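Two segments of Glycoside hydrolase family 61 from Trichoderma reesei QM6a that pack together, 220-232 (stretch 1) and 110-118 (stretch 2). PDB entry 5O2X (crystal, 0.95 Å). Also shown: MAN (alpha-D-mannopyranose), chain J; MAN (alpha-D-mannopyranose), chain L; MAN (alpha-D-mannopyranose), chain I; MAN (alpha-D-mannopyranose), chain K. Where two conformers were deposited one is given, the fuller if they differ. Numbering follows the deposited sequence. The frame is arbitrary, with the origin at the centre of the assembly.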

# COMPACT_ATOMS: atom_id res chain seq x y z
N PRO A 220 10.02 7.36 -4.83
CA PRO A 220 10.94 6.33 -4.45
C PRO A 220 10.53 4.94 -4.93
O PRO A 220 9.36 4.69 -5.22
CB PRO A 220 10.92 6.43 -2.87
CG PRO A 220 10.47 7.82 -2.59
CD PRO A 220 9.48 8.11 -3.67
N GLY A 221 11.51 4.06 -4.96
CA GLY A 221 11.28 2.67 -5.32
C GLY A 221 11.47 2.40 -6.80
O GLY A 221 11.86 3.27 -7.59
N PRO A 222 11.20 1.16 -7.23
CA PRO A 222 11.40 0.77 -8.62
C PRO A 222 10.34 1.36 -9.53
O PRO A 222 9.31 1.88 -9.09
CB PRO A 222 11.31 -0.78 -8.54
CG PRO A 222 10.40 -1.03 -7.38
CD PRO A 222 10.83 0.02 -6.37
N THR A 223 10.58 1.25 -10.83
CA THR A 223 9.62 1.67 -11.83
C THR A 223 8.28 0.96 -11.75
O THR A 223 8.25 -0.24 -11.43
CB THR A 223 10.29 1.39 -13.29
OG1 THR A 223 10.77 0.06 -13.30
CG2 THR A 223 11.40 2.35 -13.60
N VAL A 224 7.21 1.65 -12.08
CA VAL A 224 5.96 0.99 -12.37
C VAL A 224 6.17 0.05 -13.58
O VAL A 224 6.80 0.44 -14.56
CB VAL A 224 4.83 2.00 -12.68
CG1 VAL A 224 3.54 1.27 -13.06
CG2 VAL A 224 4.59 2.90 -11.46
N VAL A 225 5.66 -1.15 -13.46
CA VAL A 225 5.82 -2.16 -14.54
C VAL A 225 5.36 -1.54 -15.87
O VAL A 225 4.32 -0.89 -15.97
CB VAL A 225 4.94 -3.38 -14.21
CG1 VAL A 225 5.02 -4.39 -15.32
CG2 VAL A 225 5.36 -4.03 -12.90
N SER A 226 6.16 -1.80 -16.92
CA SER A 226 5.81 -1.30 -18.22
C SER A 226 4.43 -1.79 -18.67
O SER A 226 4.08 -2.93 -18.50
CB SER A 226 6.82 -1.72 -19.26
OG SER A 226 6.38 -1.19 -20.49
N GLY A 227 3.69 -0.89 -19.28
CA GLY A 227 2.37 -1.19 -19.82
C GLY A 227 1.23 -0.90 -18.87
O GLY A 227 0.07 -0.97 -19.28
N LEU A 228 1.54 -0.58 -17.61
CA LEU A 228 0.50 -0.21 -16.65
C LEU A 228 0.41 1.31 -16.56
O LEU A 228 1.44 1.99 -16.54
CB LEU A 228 0.85 -0.76 -15.27
CG LEU A 228 1.09 -2.24 -15.17
CD1 LEU A 228 1.33 -2.61 -13.71
CD2 LEU A 228 -0.03 -3.05 -15.82
N PRO A 229 -0.79 1.85 -16.45
CA PRO A 229 -0.91 3.27 -16.15
C PRO A 229 -0.35 3.54 -14.76
O PRO A 229 -0.55 2.72 -13.87
CB PRO A 229 -2.43 3.50 -16.25
CG PRO A 229 -3.01 2.22 -15.86
CD PRO A 229 -2.09 1.17 -16.38
N THR A 230 0.26 4.68 -14.54
CA THR A 230 0.79 4.93 -13.19
C THR A 230 -0.30 5.20 -12.17
O THR A 230 -0.04 5.10 -10.97
CB THR A 230 1.87 6.01 -13.16
OG1 THR A 230 1.23 7.23 -13.55
CG2 THR A 230 3.04 5.67 -14.08
N SER A 231 -1.51 5.50 -12.64
CA SER A 231 -2.69 5.40 -11.81
C SER A 231 -3.88 5.16 -12.72
O SER A 231 -3.86 5.63 -13.88
CB SER A 231 -2.91 6.65 -10.95
OG SER A 231 -3.06 7.84 -11.75
N VAL A 232 -4.88 4.49 -12.19
CA VAL A 232 -6.17 4.43 -12.87
C VAL A 232 -7.09 5.52 -12.29
O VAL A 232 -6.78 6.16 -11.28
CB VAL A 232 -6.84 3.05 -12.75
CG1 VAL A 232 -6.00 2.00 -13.46
CG2 VAL A 232 -7.16 2.64 -11.29
C1 MAN J . 10.01 -0.87 -14.06
C2 MAN J . 10.45 -2.25 -13.62
C3 MAN J . 11.90 -2.52 -14.00
C4 MAN J . 12.12 -2.23 -15.47
C5 MAN J . 11.64 -0.85 -15.80
C6 MAN J . 11.77 -0.65 -17.30
O2 MAN J . 9.60 -3.20 -14.25
O3 MAN J . 12.28 -3.87 -13.67
O4 MAN J . 13.53 -2.42 -15.68
O5 MAN J . 10.28 -0.63 -15.44
O6 MAN J . 10.73 -1.36 -18.00
C1 MAN L . -4.40 8.28 -11.88
C2 MAN L . -4.52 9.07 -13.17
C3 MAN L . -3.74 10.37 -13.10
C4 MAN L . -4.17 11.19 -11.89
C5 MAN L . -4.04 10.32 -10.64
C6 MAN L . -4.60 11.01 -9.41
O2 MAN L . -5.91 9.31 -13.43
O3 MAN L . -3.90 11.13 -14.31
O4 MAN L . -3.36 12.33 -11.69
O5 MAN L . -4.78 9.10 -10.78
O6 MAN L . -5.98 11.38 -9.57
C1 MAN I . 1.57 8.36 -12.79
C2 MAN I . 0.39 9.27 -13.10
C3 MAN I . 0.38 9.68 -14.59
C4 MAN I . 1.78 10.27 -14.89
C5 MAN I . 2.88 9.26 -14.63
C6 MAN I . 4.29 9.77 -14.96
O2 MAN I . 0.52 10.41 -12.22
O3 MAN I . -0.63 10.63 -14.87
O4 MAN I . 1.84 10.65 -16.28
O5 MAN I . 2.79 8.90 -13.24
O6 MAN I . 4.79 10.68 -13.97
C1 MAN K . 7.24 -1.27 -21.59
C2 MAN K . 6.65 -0.36 -22.65
C3 MAN K . 5.29 -0.93 -23.03
C4 MAN K . 5.39 -2.38 -23.46
C5 MAN K . 6.22 -3.19 -22.45
C6 MAN K . 6.63 -4.59 -22.88
O2 MAN K . 7.58 -0.22 -23.74
O3 MAN K . 4.75 -0.15 -24.11
O4 MAN K . 4.05 -2.88 -23.59
O5 MAN K . 7.42 -2.59 -22.03
O6 MAN K . 7.52 -4.57 -23.98
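Stretch 2 (110-118) EFFKIDGVG

Stretch 2 is a strand through V117, extended except at I114 (phi/psi -102°/-16°), lying along stretch 1, an irregular segment without helix or strand. Both run the same way along the contact: P222 and V224 lie beside K113, T230 beside D115 and S231 beside V117. CA atoms come nearest at V224 and K113 (4.8 Å between the two CA atoms) and at T230 and D115 (4.6 Å between the two CA atoms). Between these points stretch 1 makes a type II turn from V225 to L228, closed by a hydrogen bond from L228 N to V225 O (3.2 Å). The turn takes S226 and G227 out of reach of stretch 2; G227, at phi 93°, has a backbone conformation that calls for glycine.

Two direct backbone hydrogen bonds join the stretches, one from the first residue of the turn, V225, and one after the turn, at T230. V225 N donates to K113 O (3.0 Å, 164° at the hydrogen), and G116 N donates to T230 O (2.9 Å, 168°). K113 O also receives a CA-H contact from V224 CA at 3.4 Å. Near the second bond, G116 O and T230 O lie 3.4 Å apart; both are acceptors, so no bond forms between them.

K113 is the centre of the contact, with 124 Å² covered out of 576 Å² buried on both sides together. Its CA-to-CB bond points toward stretch 1, and its largely extended chain, bent at chi3 (-78°), carries the amine to two backbone carbonyls: NZ donates to P222 O at 2.7 Å and to P220 O at 2.8 Å. The ammonium group is thus met by two main-chain acceptors of stretch 1. G221 lies between these two carbonyl residues; at phi 92° a side chain would be jammed against the preceding carbonyl O. The aliphatic part of K113 is covered by V224, whose CG2 lies 3.6 Å from K113 CD.

Three waters extend the contact, two between backbone atoms and one from the D115 side chain to the backbone of V232. Water 1 accepts from K113 N (2.8 Å from its O) and donates to T223 O (2.7 Å from its O). Water 2 donates to both I114 O and P229 O, its O 2.7 Å from each; these two carbonyl oxygens, 4.0 Å apart, could not bond each other. Water 3 donates to D115 OD2 (2.7 Å from its O) and accepts from V232 N (3.0 Å from its O). D115 OD2 is also bonded elsewhere in the structure.

Two apolar side-chain pairs add to the contact: V225 CG2 meets the F112 ring obliquely, 3.9 Å from F112 CD2, and L228 CD1 lies 4.0 Å from I114 CB. S231 CB lies 3.4 Å from V117 CG2.

The hydroxyl oxygens of T223, S226, T230 and S231 are each bonded to C1 of a mannose, so none keeps a proton to donate. The mannose on T230 reaches stretch 2, its C1 3.4 Å from G116 O and its O2 3.9 Å from V117 CG2.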

# COMPACT_ATOMS: atom_id res chain seq x y z
N GLU A 110 9.37 -10.28 -3.10
CA GLU A 110 10.00 -9.40 -4.08
C GLU A 110 8.90 -8.59 -4.77
O GLU A 110 8.11 -9.11 -5.59
CB GLU A 110 10.84 -10.21 -5.05
CG GLU A 110 12.02 -10.89 -4.35
CD GLU A 110 12.80 -11.80 -5.23
OE1 GLU A 110 12.56 -11.83 -6.44
OE2 GLU A 110 13.68 -12.50 -4.68
N PHE A 111 8.84 -7.32 -4.41
CA PHE A 111 7.76 -6.43 -4.77
C PHE A 111 8.00 -5.78 -6.12
O PHE A 111 9.06 -5.20 -6.37
CB PHE A 111 7.63 -5.33 -3.72
CG PHE A 111 7.18 -5.85 -2.39
CD1 PHE A 111 5.84 -6.13 -2.16
CD2 PHE A 111 8.10 -6.11 -1.38
CE1 PHE A 111 5.41 -6.65 -0.94
CE2 PHE A 111 7.67 -6.65 -0.18
CZ PHE A 111 6.33 -6.89 0.06
N PHE A 112 6.98 -5.83 -6.99
CA PHE A 112 6.95 -5.05 -8.22
C PHE A 112 5.85 -3.99 -8.09
O PHE A 112 4.79 -4.22 -7.52
CB PHE A 112 6.79 -5.93 -9.47
CG PHE A 112 5.60 -6.87 -9.46
CD1 PHE A 112 5.73 -8.18 -8.95
CD2 PHE A 112 4.39 -6.51 -10.00
CE1 PHE A 112 4.68 -9.04 -8.97
CE2 PHE A 112 3.34 -7.40 -10.04
CZ PHE A 112 3.47 -8.67 -9.53
N LYS A 113 6.16 -2.79 -8.62
CA LYS A 113 5.27 -1.65 -8.45
C LYS A 113 4.20 -1.62 -9.52
O LYS A 113 4.52 -1.61 -10.73
CB LYS A 113 6.10 -0.36 -8.48
CG LYS A 113 5.29 0.87 -8.14
CD LYS A 113 6.06 2.17 -8.25
CE LYS A 113 6.98 2.41 -7.06
NZ LYS A 113 7.95 3.51 -7.38
N ILE A 114 2.95 -1.61 -9.09
CA ILE A 114 1.82 -1.56 -10.03
C ILE A 114 1.18 -0.18 -10.17
O ILE A 114 0.48 0.02 -11.16
CB ILE A 114 0.77 -2.65 -9.74
CG1 ILE A 114 0.09 -2.50 -8.39
CG2 ILE A 114 1.39 -4.03 -9.93
CD1 ILE A 114 -1.15 -3.37 -8.24
N ASP A 115 1.42 0.75 -9.26
CA ASP A 115 1.03 2.14 -9.49
C ASP A 115 1.88 3.02 -8.62
O ASP A 115 2.61 2.58 -7.71
CB ASP A 115 -0.49 2.41 -9.33
CG ASP A 115 -0.99 2.68 -7.94
OD1 ASP A 115 -0.28 2.31 -6.98
OD2 ASP A 115 -2.11 3.24 -7.81
N GLY A 116 1.84 4.33 -8.92
CA GLY A 116 2.58 5.29 -8.13
C GLY A 116 2.31 6.68 -8.64
O GLY A 116 2.54 6.98 -9.81
N VAL A 117 1.82 7.54 -7.73
CA VAL A 117 1.54 8.94 -8.04
C VAL A 117 2.24 9.80 -7.03
O VAL A 117 2.19 9.52 -5.81
CB VAL A 117 0.02 9.22 -8.04
CG1 VAL A 117 -0.30 10.68 -8.31
CG2 VAL A 117 -0.68 8.35 -9.09
N GLY A 118 2.88 10.87 -7.50
CA GLY A 118 3.63 11.74 -6.65
C GLY A 118 3.08 13.15 -6.60
O GLY A 118 1.97 13.39 -6.09
O HOH W 1 8.48 -2.71 -10.25
O HOH W 2 -1.71 0.64 -12.57
O HOH W 3 -4.17 3.50 -9.50